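Local coordinates for signal recognition particle 19 kDa protein (Pyrococcus furiosus, PDB 3DLU) that probably binds 7S RNA directly and mediates attachment of the 54 kDa subunit in assembling the archaeal signal recognition particle, at residues 4-9 with 35-40; 9-14 with 87-92; 44-49 with 77-82. All blocks are in the same frame, centred on the assembly; numbering follows the deposited sequence.

Contact 1. Residues 4-9 with 35-40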
ATOM      1  N   PHE A   4      17.314  -4.387   4.041  1.00 14.85           N
ATOM      2  CA  PHE A   4      16.347  -5.388   4.487  1.00 13.40           C
ATOM      3  C   PHE A   4      15.029  -4.734   4.860  1.00 10.97           C
ATOM      4  O   PHE A   4      14.946  -3.512   4.995  1.00 13.36           O
ATOM      5  CB  PHE A   4      16.893  -6.205   5.673  1.00 16.99           C
ATOM      6  CG  PHE A   4      17.365  -5.355   6.821  1.00 20.00           C
ATOM      7  CD1 PHE A   4      18.705  -5.011   6.943  1.00 22.59           C
ATOM      8  CD2 PHE A   4      16.466  -4.873   7.760  1.00 16.09           C
ATOM      9  CE1 PHE A   4      19.140  -4.209   7.991  1.00 26.60           C
ATOM     10  CE2 PHE A   4      16.895  -4.066   8.815  1.00 21.20           C
ATOM     11  CZ  PHE A   4      18.230  -3.736   8.931  1.00 24.08           C
ATOM     12  N   VAL A   5      14.004  -5.556   5.035  1.00 15.31           N
ATOM     13  CA  VAL A   5      12.697  -5.073   5.423  1.00 13.68           C
ATOM     14  C   VAL A   5      12.552  -5.087   6.947  1.00 11.53           C
ATOM     15  O   VAL A   5      13.079  -5.966   7.624  1.00 16.53           O
ATOM     16  CB  VAL A   5      11.576  -5.927   4.775  1.00 12.93           C
ATOM     17  CG1 VAL A   5      11.645  -7.380   5.260  1.00 19.16           C
ATOM     18  CG2 VAL A   5      10.211  -5.327   5.057  1.00 24.11           C
ATOM     19  N   VAL A   6      11.867  -4.080   7.471  1.00 13.02           N
ATOM     20  CA  VAL A   6      11.404  -4.088   8.855  1.00 15.57           C
ATOM     21  C   VAL A   6       9.881  -4.119   8.854  1.00 16.86           C
ATOM     22  O   VAL A   6       9.213  -3.263   8.264  1.00 14.07           O
ATOM     23  CB  VAL A   6      11.921  -2.882   9.648  1.00 17.94           C
ATOM     24  CG1 VAL A   6      11.354  -2.892  11.083  1.00 19.91           C
ATOM     25  CG2 VAL A   6      13.454  -2.884   9.682  1.00 16.81           C
ATOM     26  N   TRP A   7       9.331  -5.139   9.494  1.00 13.82           N
ATOM     27  CA  TRP A   7       7.896  -5.275   9.631  1.00 14.42           C
ATOM     28  C   TRP A   7       7.605  -4.962  11.116  1.00 13.82           C
ATOM     29  O   TRP A   7       8.198  -5.584  12.001  1.00 13.33           O
ATOM     30  CB  TRP A   7       7.500  -6.703   9.205  1.00 15.26           C
ATOM     31  CG  TRP A   7       6.068  -7.060   9.439  1.00 17.05           C
ATOM     32  CD1 TRP A   7       4.970  -6.334   9.075  1.00 17.73           C
ATOM     33  CD2 TRP A   7       5.573  -8.258  10.053  1.00 14.55           C
ATOM     34  NE1 TRP A   7       3.816  -6.997   9.453  1.00 17.05           N
ATOM     35  CE2 TRP A   7       4.164  -8.181  10.051  1.00 13.60           C
ATOM     36  CE3 TRP A   7       6.186  -9.384  10.612  1.00 15.25           C
ATOM     37  CZ2 TRP A   7       3.355  -9.193  10.588  1.00 15.53           C
ATOM     38  CZ3 TRP A   7       5.379 -10.390  11.148  1.00 13.97           C
ATOM     39  CH2 TRP A   7       3.979 -10.279  11.131  1.00 15.23           C
ATOM     40  N   PRO A   8       6.769  -3.946  11.394  1.00 12.37           N
ATOM     41  CA  PRO A   8       6.638  -3.460  12.779  1.00 12.84           C
ATOM     42  C   PRO A   8       6.352  -4.574  13.797  1.00 14.06           C
ATOM     43  O   PRO A   8       6.818  -4.500  14.935  1.00 13.93           O
ATOM     44  CB  PRO A   8       5.456  -2.488  12.690  1.00 12.42           C
ATOM     45  CG  PRO A   8       5.564  -1.937  11.286  1.00 18.06           C
ATOM     46  CD  PRO A   8       5.937  -3.157  10.464  1.00 13.00           C
ATOM     47  N   SER A   9       5.600  -5.597  13.414  1.00 12.77           N
ATOM     48  CA  SER A   9       5.321  -6.690  14.365  1.00 14.26           C
ATOM     49  C   SER A   9       6.573  -7.397  14.876  1.00 18.43           C
ATOM     50  O   SER A   9       6.561  -7.986  15.961  1.00 13.28           O
ATOM     51  CB  SER A   9       4.348  -7.712  13.754  1.00 12.92           C
ATOM     52  OG  SER A   9       3.099  -7.085  13.515  1.00 17.41           O
ATOM     53  N   GLU A  35       5.856   5.267  11.565  1.00 17.99           N
ATOM     54  CA  GLU A  35       6.522   6.565  11.661  1.00 23.74           C
ATOM     55  C   GLU A  35       7.561   6.580  12.782  1.00 19.74           C
ATOM     56  O   GLU A  35       8.577   7.256  12.686  1.00 19.00           O
ATOM     57  CB  GLU A  35       5.502   7.686  11.877  1.00 28.44           C
ATOM     58  N   GLU A  36       7.310   5.823  13.843  1.00 18.92           N
ATOM     59  CA  GLU A  36       8.275   5.744  14.933  1.00 14.40           C
ATOM     60  C   GLU A  36       9.527   4.989  14.489  1.00 13.38           C
ATOM     61  O   GLU A  36      10.648   5.352  14.856  1.00 16.58           O
ATOM     62  CB  GLU A  36       7.657   5.057  16.159  1.00 15.62           C
ATOM     63  CG  GLU A  36       6.649   5.912  16.916  1.00 19.62           C
ATOM     64  CD  GLU A  36       6.082   5.187  18.124  1.00 22.82           C
ATOM     65  OE1 GLU A  36       5.539   4.080  17.937  1.00 19.81           O
ATOM     66  OE2 GLU A  36       6.192   5.707  19.258  1.00 16.52           O
ATOM     67  N   ILE A  37       9.322   3.922  13.730  1.00 13.39           N
ATOM     68  CA  ILE A  37      10.423   3.144  13.178  1.00 11.62           C
ATOM     69  C   ILE A  37      11.249   4.005  12.224  1.00 11.26           C
ATOM     70  O   ILE A  37      12.476   3.959  12.240  1.00 13.50           O
ATOM     71  CB  ILE A  37       9.881   1.899  12.480  1.00 16.19           C
ATOM     72  CG1 ILE A  37       9.273   0.974  13.549  1.00 16.72           C
ATOM     73  CG2 ILE A  37      10.971   1.174  11.687  1.00 15.57           C
ATOM     74  CD1 ILE A  37       8.385  -0.136  12.989  1.00 11.85           C
ATOM     75  N   VAL A  38      10.574   4.808  11.409  1.00 13.35           N
ATOM     76  CA  VAL A  38      11.291   5.675  10.485  1.00 15.22           C
ATOM     77  C   VAL A  38      12.104   6.709  11.265  1.00 15.41           C
ATOM     78  O   VAL A  38      13.281   6.939  10.977  1.00 14.34           O
ATOM     79  CB  VAL A  38      10.346   6.369   9.493  1.00 18.05           C
ATOM     80  CG1 VAL A  38      11.076   7.498   8.752  1.00 17.90           C
ATOM     81  CG2 VAL A  38       9.774   5.354   8.511  1.00 17.93           C
ATOM     82  N   ARG A  39      11.474   7.318  12.262  1.00 14.26           N
ATOM     83  CA  ARG A  39      12.169   8.293  13.097  1.00 18.19           C
ATOM     84  C   ARG A  39      13.392   7.682  13.773  1.00 19.38           C
ATOM     85  O   ARG A  39      14.467   8.293  13.787  1.00 14.85           O
ATOM     86  CB  ARG A  39      11.231   8.893  14.149  1.00 14.56           C
ATOM     87  CG  ARG A  39      11.906   9.974  14.970  1.00 19.15           C
ATOM     88  CD  ARG A  39      11.000  10.464  16.088  1.00 25.24           C
ATOM     89  NE  ARG A  39      11.742  11.301  17.028  1.00 30.21           N
ATOM     90  CZ  ARG A  39      11.258  11.753  18.179  1.00 38.75           C
ATOM     91  NH1 ARG A  39      10.023  11.446  18.547  1.00 24.38           N
ATOM     92  NH2 ARG A  39      12.013  12.513  18.963  1.00 47.52           N
ATOM     93  N   ALA A  40      13.223   6.488  14.348  1.00 13.48           N
ATOM     94  CA  ALA A  40      14.334   5.764  14.977  1.00 17.05           C
ATOM     95  C   ALA A  40      15.465   5.451  13.999  1.00 17.48           C
ATOM     96  O   ALA A  40      16.637   5.643  14.319  1.00 15.83           O
ATOM     97  CB  ALA A  40      13.829   4.471  15.637  1.00 14.79           C
TER

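Contact 2. Residues 9-14 with 87-92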
ATOM      1  N   SER A   9       5.600  -5.597  13.414  1.00 12.77           N
ATOM      2  CA  SER A   9       5.321  -6.690  14.365  1.00 14.26           C
ATOM      3  C   SER A   9       6.573  -7.397  14.876  1.00 18.43           C
ATOM      4  O   SER A   9       6.561  -7.986  15.961  1.00 13.28           O
ATOM      5  CB  SER A   9       4.348  -7.712  13.754  1.00 12.92           C
ATOM      6  OG  SER A   9       3.099  -7.085  13.515  1.00 17.41           O
ATOM      7  N   GLU A  10       7.654  -7.333  14.103  1.00 13.10           N
ATOM      8  CA  GLU A  10       8.921  -7.949  14.505  1.00 14.63           C
ATOM      9  C   GLU A  10       9.441  -7.408  15.838  1.00 12.77           C
ATOM     10  O   GLU A  10      10.140  -8.107  16.555  1.00 13.93           O
ATOM     11  CB  GLU A  10       9.986  -7.761  13.409  1.00 11.55           C
ATOM     12  CG  GLU A  10       9.679  -8.566  12.129  1.00 15.14           C
ATOM     13  CD  GLU A  10      10.528  -8.127  10.938  1.00 19.23           C
ATOM     14  OE1 GLU A  10      11.107  -7.024  10.983  1.00 15.30           O
ATOM     15  OE2 GLU A  10      10.604  -8.882   9.948  1.00 21.75           O
ATOM     16  N   LEU A  11       9.081  -6.171  16.175  1.00 12.81           N
ATOM     17  CA  LEU A  11       9.570  -5.574  17.409  1.00 12.75           C
ATOM     18  C   LEU A  11       8.430  -5.116  18.333  1.00 15.90           C
ATOM     19  O   LEU A  11       8.581  -4.147  19.077  1.00 16.41           O
ATOM     20  CB  LEU A  11      10.522  -4.412  17.100  1.00 12.71           C
ATOM     21  CG  LEU A  11       9.987  -3.244  16.273  1.00 14.86           C
ATOM     22  CD1 LEU A  11      10.523  -1.898  16.815  1.00 16.85           C
ATOM     23  CD2 LEU A  11      10.354  -3.408  14.800  1.00 20.31           C
ATOM     24  N   ASP A  12       7.300  -5.822  18.278  1.00 11.76           N
ATOM     25  CA  ASP A  12       6.098  -5.430  19.006  1.00 12.48           C
ATOM     26  C   ASP A  12       5.934  -6.339  20.234  1.00 15.79           C
ATOM     27  O   ASP A  12       5.638  -7.540  20.112  1.00 17.38           O
ATOM     28  CB  ASP A  12       4.882  -5.539  18.076  1.00 12.66           C
ATOM     29  CG  ASP A  12       3.589  -5.001  18.694  1.00 18.12           C
ATOM     30  OD1 ASP A  12       3.522  -4.772  19.922  1.00 18.86           O
ATOM     31  OD2 ASP A  12       2.613  -4.823  17.924  1.00 19.37           O
ATOM     32  N   SER A  13       6.135  -5.756  21.410  1.00 15.59           N
ATOM     33  CA  SER A  13       6.116  -6.512  22.670  1.00 17.72           C
ATOM     34  C   SER A  13       4.739  -7.060  23.001  1.00 14.13           C
ATOM     35  O   SER A  13       4.596  -7.912  23.881  1.00 21.16           O
ATOM     36  CB  SER A  13       6.611  -5.626  23.824  1.00 15.09           C
ATOM     37  OG  SER A  13       5.775  -4.503  23.980  1.00 18.34           O
ATOM     38  N   ARG A  14       3.719  -6.554  22.329  1.00 13.55           N
ATOM     39  CA  ARG A  14       2.367  -7.074  22.535  1.00 19.37           C
ATOM     40  C   ARG A  14       2.160  -8.452  21.898  1.00 23.42           C
ATOM     41  O   ARG A  14       1.230  -9.172  22.246  1.00 22.58           O
ATOM     42  CB  ARG A  14       1.322  -6.081  22.018  1.00 24.36           C
ATOM     43  CG  ARG A  14       1.275  -4.785  22.818  1.00 32.91           C
ATOM     44  CD  ARG A  14       0.007  -3.991  22.559  1.00 40.56           C
ATOM     45  NE  ARG A  14      -1.198  -4.695  22.995  1.00 52.73           N
ATOM     46  CZ  ARG A  14      -1.546  -4.881  24.266  1.00 54.52           C
ATOM     47  NH1 ARG A  14      -0.774  -4.433  25.246  1.00 56.62           N
ATOM     48  NH2 ARG A  14      -2.667  -5.527  24.562  1.00 55.34           N
ATOM     49  N   LEU A  87      18.197  -2.092  18.123  1.00 11.76           N
ATOM     50  CA  LEU A  87      18.572  -0.686  18.212  1.00 16.32           C
ATOM     51  C   LEU A  87      17.357   0.199  17.977  1.00 12.67           C
ATOM     52  O   LEU A  87      17.164   1.206  18.661  1.00 14.40           O
ATOM     53  CB  LEU A  87      19.649  -0.348  17.179  1.00 14.59           C
ATOM     54  CG  LEU A  87      21.039  -0.910  17.472  1.00 17.73           C
ATOM     55  CD1 LEU A  87      21.897  -0.806  16.215  1.00 15.59           C
ATOM     56  CD2 LEU A  87      21.655  -0.124  18.627  1.00 23.53           C
ATOM     57  N   ILE A  88      16.547  -0.174  16.989  1.00 16.00           N
ATOM     58  CA  ILE A  88      15.354   0.592  16.653  1.00  9.95           C
ATOM     59  C   ILE A  88      14.349   0.576  17.805  1.00 17.41           C
ATOM     60  O   ILE A  88      13.824   1.626  18.191  1.00 13.90           O
ATOM     61  CB  ILE A  88      14.701   0.054  15.369  1.00 11.93           C
ATOM     62  CG1 ILE A  88      15.548   0.458  14.167  1.00 11.98           C
ATOM     63  CG2 ILE A  88      13.271   0.592  15.207  1.00 10.40           C
ATOM     64  CD1 ILE A  88      15.108  -0.211  12.862  1.00 14.70           C
ATOM     65  N   ALA A  89      14.098  -0.612  18.354  1.00 15.50           N
ATOM     66  CA  ALA A  89      13.166  -0.751  19.473  1.00 11.09           C
ATOM     67  C   ALA A  89      13.598   0.118  20.660  1.00 11.17           C
ATOM     68  O   ALA A  89      12.788   0.871  21.234  1.00 14.29           O
ATOM     69  CB  ALA A  89      13.042  -2.224  19.892  1.00 13.51           C
ATOM     70  N   GLN A  90      14.876   0.039  21.014  1.00 16.79           N
ATOM     71  CA  GLN A  90      15.368   0.782  22.169  1.00 15.37           C
ATOM     72  C   GLN A  90      15.343   2.292  21.918  1.00 18.46           C
ATOM     73  O   GLN A  90      15.092   3.075  22.833  1.00 18.80           O
ATOM     74  CB  GLN A  90      16.747   0.280  22.606  1.00 23.29           C
ATOM     75  CG  GLN A  90      17.276   0.915  23.908  1.00 23.91           C
ATOM     76  CD  GLN A  90      16.357   0.730  25.122  1.00 24.95           C
ATOM     77  OE1 GLN A  90      15.453  -0.103  25.125  1.00 21.29           O
ATOM     78  NE2 GLN A  90      16.609   1.507  26.167  1.00 23.92           N
ATOM     79  N   LYS A  91      15.559   2.698  20.669  1.00 14.25           N
ATOM     80  CA  LYS A  91      15.461   4.105  20.313  1.00 13.21           C
ATOM     81  C   LYS A  91      14.013   4.604  20.432  1.00 13.15           C
ATOM     82  O   LYS A  91      13.769   5.725  20.894  1.00 13.48           O
ATOM     83  CB  LYS A  91      16.004   4.330  18.900  1.00 12.99           C
ATOM     84  CG  LYS A  91      15.875   5.757  18.410  1.00 20.87           C
ATOM     85  CD  LYS A  91      16.739   6.707  19.226  1.00 32.20           C
ATOM     86  CE  LYS A  91      18.155   6.180  19.363  1.00 25.87           C
ATOM     87  NZ  LYS A  91      19.029   7.220  19.987  1.00 35.77           N
ATOM     88  N   ILE A  92      13.057   3.777  20.021  1.00 12.65           N
ATOM     89  CA  ILE A  92      11.652   4.146  20.142  1.00 15.16           C
ATOM     90  C   ILE A  92      11.263   4.286  21.623  1.00 15.32           C
ATOM     91  O   ILE A  92      10.539   5.213  21.999  1.00 14.59           O
ATOM     92  CB  ILE A  92      10.730   3.142  19.428  1.00 14.75           C
ATOM     93  CG1 ILE A  92      10.959   3.197  17.913  1.00 11.58           C
ATOM     94  CG2 ILE A  92       9.258   3.440  19.753  1.00 16.81           C
ATOM     95  CD1 ILE A  92      10.142   2.139  17.140  1.00 13.42           C
TER

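Contact 3. Residues 44-49 with 77-82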
ATOM      1  N   LEU A  44      19.287   6.749  14.093  1.00 14.67           N
ATOM      2  CA  LEU A  44      20.357   5.748  14.147  1.00 13.47           C
ATOM      3  C   LEU A  44      21.288   5.825  12.933  1.00 18.92           C
ATOM      4  O   LEU A  44      22.244   5.047  12.830  1.00 18.46           O
ATOM      5  CB  LEU A  44      19.769   4.332  14.238  1.00 14.36           C
ATOM      6  CG  LEU A  44      19.022   4.059  15.553  1.00 16.45           C
ATOM      7  CD1 LEU A  44      18.115   2.839  15.444  1.00 16.60           C
ATOM      8  CD2 LEU A  44      20.017   3.913  16.706  1.00 19.85           C
ATOM      9  N   LYS A  45      20.984   6.751  12.029  1.00 18.00           N
ATOM     10  CA  LYS A  45      21.762   6.965  10.798  1.00 20.18           C
ATOM     11  C   LYS A  45      21.595   5.830   9.791  1.00 26.73           C
ATOM     12  O   LYS A  45      22.494   5.555   8.998  1.00 24.87           O
ATOM     13  CB  LYS A  45      23.247   7.152  11.093  1.00 22.39           C
ATOM     14  CG  LYS A  45      23.549   8.046  12.269  1.00 21.95           C
ATOM     15  CD  LYS A  45      23.753   9.480  11.914  1.00 34.06           C
ATOM     16  CE  LYS A  45      24.722  10.095  12.920  1.00 30.75           C
ATOM     17  NZ  LYS A  45      24.770  11.564  12.833  1.00 41.41           N
ATOM     18  N   PHE A  46      20.456   5.156   9.833  1.00 16.88           N
ATOM     19  CA  PHE A  46      20.164   4.153   8.829  1.00 15.51           C
ATOM     20  C   PHE A  46      19.593   4.909   7.647  1.00 19.28           C
ATOM     21  O   PHE A  46      19.146   6.046   7.792  1.00 30.86           O
ATOM     22  CB  PHE A  46      19.140   3.129   9.337  1.00 17.97           C
ATOM     23  CG  PHE A  46      19.600   2.322  10.528  1.00 16.35           C
ATOM     24  CD1 PHE A  46      20.935   2.294  10.907  1.00 15.59           C
ATOM     25  CD2 PHE A  46      18.694   1.551  11.236  1.00 19.56           C
ATOM     26  CE1 PHE A  46      21.354   1.536  11.995  1.00 17.14           C
ATOM     27  CE2 PHE A  46      19.104   0.779  12.331  1.00 15.37           C
ATOM     28  CZ  PHE A  46      20.428   0.775  12.709  1.00 19.82           C
ATOM     29  N   LYS A  47      19.623   4.315   6.468  1.00 20.26           N
ATOM     30  CA  LYS A  47      19.031   4.989   5.324  1.00 22.27           C
ATOM     31  C   LYS A  47      17.671   4.373   5.042  1.00 16.63           C
ATOM     32  O   LYS A  47      17.550   3.153   4.975  1.00 19.94           O
ATOM     33  CB  LYS A  47      19.941   4.875   4.101  1.00 22.48           C
ATOM     34  CG  LYS A  47      19.372   5.563   2.875  1.00 23.62           C
ATOM     35  CD  LYS A  47      20.346   5.511   1.713  1.00 35.14           C
ATOM     36  CE  LYS A  47      19.895   6.436   0.588  1.00 33.65           C
ATOM     37  NZ  LYS A  47      20.734   6.279  -0.632  1.00 44.22           N
ATOM     38  N   VAL A  48      16.652   5.218   4.904  1.00 16.43           N
ATOM     39  CA  VAL A  48      15.303   4.757   4.590  1.00 16.05           C
ATOM     40  C   VAL A  48      15.063   4.717   3.080  1.00 18.58           C
ATOM     41  O   VAL A  48      15.176   5.735   2.389  1.00 18.86           O
ATOM     42  CB  VAL A  48      14.241   5.627   5.279  1.00 19.40           C
ATOM     43  CG1 VAL A  48      12.854   5.108   4.989  1.00 20.41           C
ATOM     44  CG2 VAL A  48      14.496   5.656   6.783  1.00 27.24           C
ATOM     45  N   ILE A  49      14.729   3.526   2.595  1.00 13.35           N
ATOM     46  CA  ILE A  49      14.566   3.234   1.169  1.00 17.04           C
ATOM     47  C   ILE A  49      13.092   3.257   0.728  1.00 23.55           C
ATOM     48  O   ILE A  49      12.748   3.851  -0.303  1.00 18.87           O
ATOM     49  CB  ILE A  49      15.195   1.859   0.835  1.00 14.72           C
ATOM     50  CG1 ILE A  49      16.682   1.829   1.223  1.00 18.61           C
ATOM     51  CG2 ILE A  49      14.987   1.481  -0.632  1.00 21.08           C
ATOM     52  CD1 ILE A  49      17.506   2.971   0.616  1.00 21.24           C
ATOM     53  N   SER A  77      21.359  -0.575   6.714  1.00 20.29           N
ATOM     54  CA  SER A  77      22.028  -0.381   7.998  1.00 14.40           C
ATOM     55  C   SER A  77      23.392  -1.061   7.955  1.00 21.66           C
ATOM     56  O   SER A  77      23.543  -2.076   7.287  1.00 27.84           O
ATOM     57  CB  SER A  77      21.160  -1.004   9.102  1.00 27.84           C
ATOM     58  OG  SER A  77      21.888  -1.238  10.294  1.00 29.61           O
ATOM     59  N   PRO A  78      24.382  -0.508   8.678  1.00 23.53           N
ATOM     60  CA  PRO A  78      25.699  -1.146   8.807  1.00 29.62           C
ATOM     61  C   PRO A  78      25.621  -2.442   9.612  1.00 26.98           C
ATOM     62  O   PRO A  78      26.563  -3.231   9.591  1.00 33.34           O
ATOM     63  CB  PRO A  78      26.528  -0.122   9.600  1.00 22.74           C
ATOM     64  CG  PRO A  78      25.622   1.008   9.934  1.00 29.42           C
ATOM     65  CD  PRO A  78      24.226   0.660   9.563  1.00 21.96           C
ATOM     66  N   TYR A  79      24.522  -2.646  10.330  1.00 25.63           N
ATOM     67  CA  TYR A  79      24.362  -3.827  11.184  1.00 28.86           C
ATOM     68  C   TYR A  79      23.420  -4.837  10.554  1.00 19.52           C
ATOM     69  O   TYR A  79      22.645  -4.496   9.668  1.00 24.55           O
ATOM     70  CB  TYR A  79      23.825  -3.430  12.559  1.00 24.85           C
ATOM     71  CG  TYR A  79      24.578  -2.279  13.178  1.00 26.90           C
ATOM     72  CD1 TYR A  79      25.864  -2.450  13.662  1.00 53.06           C
ATOM     73  CD2 TYR A  79      24.011  -1.016  13.261  1.00 22.52           C
ATOM     74  CE1 TYR A  79      26.562  -1.396  14.216  1.00 60.04           C
ATOM     75  CE2 TYR A  79      24.700   0.044  13.811  1.00 33.63           C
ATOM     76  CZ  TYR A  79      25.975  -0.152  14.289  1.00 52.14           C
ATOM     77  OH  TYR A  79      26.668   0.900  14.845  1.00 55.63           O
ATOM     78  N   GLY A  80      23.483  -6.075  11.027  1.00 22.40           N
ATOM     79  CA  GLY A  80      22.549  -7.096  10.584  1.00 25.19           C
ATOM     80  C   GLY A  80      21.155  -6.763  11.075  1.00 25.38           C
ATOM     81  O   GLY A  80      20.987  -5.944  11.979  1.00 20.07           O
ATOM     82  N   LYS A  81      20.147  -7.397  10.489  1.00 20.00           N
ATOM     83  CA  LYS A  81      18.773  -7.061  10.820  1.00 22.88           C
ATOM     84  C   LYS A  81      18.460  -7.247  12.314  1.00 21.04           C
ATOM     85  O   LYS A  81      17.824  -6.395  12.917  1.00 18.32           O
ATOM     86  CB  LYS A  81      17.787  -7.864   9.971  1.00 20.42           C
ATOM     87  CG  LYS A  81      16.326  -7.669  10.378  1.00 17.79           C
ATOM     88  CD  LYS A  81      15.378  -8.279   9.354  1.00 22.05           C
ATOM     89  CE  LYS A  81      13.934  -8.231   9.831  1.00 13.03           C
ATOM     90  NZ  LYS A  81      12.986  -8.621   8.750  1.00 18.35           N
ATOM     91  N   SER A  82      18.897  -8.355  12.902  1.00 15.63           N
ATOM     92  CA  SER A  82      18.543  -8.633  14.290  1.00 23.18           C
ATOM     93  C   SER A  82      19.023  -7.508  15.219  1.00 19.08           C
ATOM     94  O   SER A  82      18.267  -7.005  16.053  1.00 17.02           O
ATOM     95  CB  SER A  82      19.099  -9.988  14.732  1.00 26.52           C
ATOM     96  OG  SER A  82      18.738 -10.255  16.074  1.00 49.43           O
TER

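Contact 1. Residues 4-9 with 35-40
Ile37 reaches out from helix 34-43 with both of its branches, and each finds a different partner, one at the end of strand 3-6, the other in the 3-10 turn just after it. The short branch, CG2, meets Val6 head on: the two side chains point tip to tip, with Ile37 CG2 4.1 Å from Val6 CG1. On the valine side, the methyl anti to the backbone N (chi1 177°) makes this approach.

The long branch meets Pro8 differently. Ile37 CG1 lies beside its own backbone N, and the chain runs on extended, with CD1 anti to CA (chi2 165°), which carries the terminal methyl to the proline. There the two side chains cross at about a right angle, and Ile37 CD1 rests 3.8 Å from Pro8 CG, with CB and CA of the same proline equally near. The methyl therefore sits over one face of the proline ring, shifted toward its CA-CB-CG side.

This is helix-on-sheet packing, helix 34-43 covering the three-stranded antiparallel sheet of the SRP19 fold. The strand end is placed by backbone hydrogen bonds between Val6 and Ile73 of strand 68-76, and Ile37 packs on Ile73, so the helix lies against this central strand as well as the outer strand 3-6. Trp7, between the two, turns away and packs on Met72 of the second subunit.

No hydrogen bond or charge joins the segments, and only 120 Å² is buried. What holds them is dispersion and the exclusion of water, so the fit depends on the shapes of one isoleucine, one valine and one proline ring.

Contact 2. Residues 9-14 with 87-92
Leu11 sets a single methyl, CD1, against helix 81-100, among Ile88, Ala89 and Ile92, joining the loop after the first strand to the last helix of the beta-alpha-beta-beta-alpha fold. The closest atom is Ala89 CA, 3.9 Å from Leu11 CD1, and the small alanine side chain probably lets the leucine come this near the backbone. Around it, Leu11 CD1 meets Ile88 CG2 at 4.0 Å and Ile92 CD1 at 4.1 Å, while Leu85, one turn earlier, also packs on Leu11.

The leucine takes an uncommon route there: its CG is tucked between the backbone N and the carbonyl carbon (chi1 59°), and from that position CD1 reaches the helix.

Further out, Ile88 and Ile92 are backed by Ala40 of helix 34-43. The loop is fixed by polar bonds on both sides of Leu11. Glu10 forms a salt bridge with Lys81 and accepts from Trp7 N, and the backbone of Leu11 is hydrogen-bonded to Val29. Next along, Asp12 OD1 accepts from Ser31 N. The same oxygen closes an Asx turn, in which Arg14 N donates to Asp12 OD1 over 3.0 Å, coming from above the carboxylate plane, 42° out of it.

Contact 3. Residues 44-49 with 77-82
The first torsions of Phe46 and Ser77 bring the serine over the face of the phenyl ring. In Phe46, CG stands beside the backbone N and anti to the carbonyl carbon (chi1 -63°), which swings the ring toward the 77-82 segment. In Ser77, OG lies anti to the backbone N (chi1 162°), and the whole CB-OG arm comes to rest over one face of the ring.

Ser77 CB is 3.8 Å from the centroid of the Phe46 ring and almost on its normal, a CH-pi contact. Ser77 OG sits over the same face but nearer the rim, 3.3 Å from Phe46 CE1. The opposite face is covered by Leu44, whose CB lies over the ring centre, so the phenyl is clamped between a neighbour in its own segment and a serine across the contact. Farther round, Pro78 CD approaches Phe46 CE1 obliquely at 3.9 Å. Tyr79 crosses Phe46 at about a right angle, and Phe46 CE1 lies at the edge of the tyrosine ring, near its plane.

The serine hydroxyl is held in place: Tyr79 N donates to Ser77 OG over 3.0 Å at 159°, an ST turn, and the same oxygen is hydrogen-bonded to Ser84 OG. With an alanine in place of Phe46, a gap would probably open between Leu44 and Ser77, leaving Tyr79 without its neighbour at the ring edge.

Both segments run from a connection into a regular element. Lys45 ends helix 34-43 in a Schellman motif just ahead of strand 47-56, whose Lys47 is joined to Glu76 of strand 68-76 by backbone hydrogen bonding; Gly80 is the N-cap of helix 81-100, where Leu87 packs against both Leu44 and Tyr79.

How the contacts relate
Contacts 1 and 2 lie in the core, their centres about 8 Å apart, whereas contact 3 sits about 12 Å from the centre of the chain and is only partly buried. The first two are joined where Ile37 CG1 packs 3.9 Å from Ile92 CD1, so the two helices meet between them. Contacts 2 and 3 share helix 81-100, and contact 3 is nested within the loop that contact 2 closes. Contacts 1 and 3 reach the same sheet, helix 34-43 leading into strand 47-56, and Lys81 of contact 3 bonds to Val5 O in contact 1. Chemistry follows place: only aliphatic carbons touch in the core pair, while the peripheral contact turns to an aromatic ring and a serine.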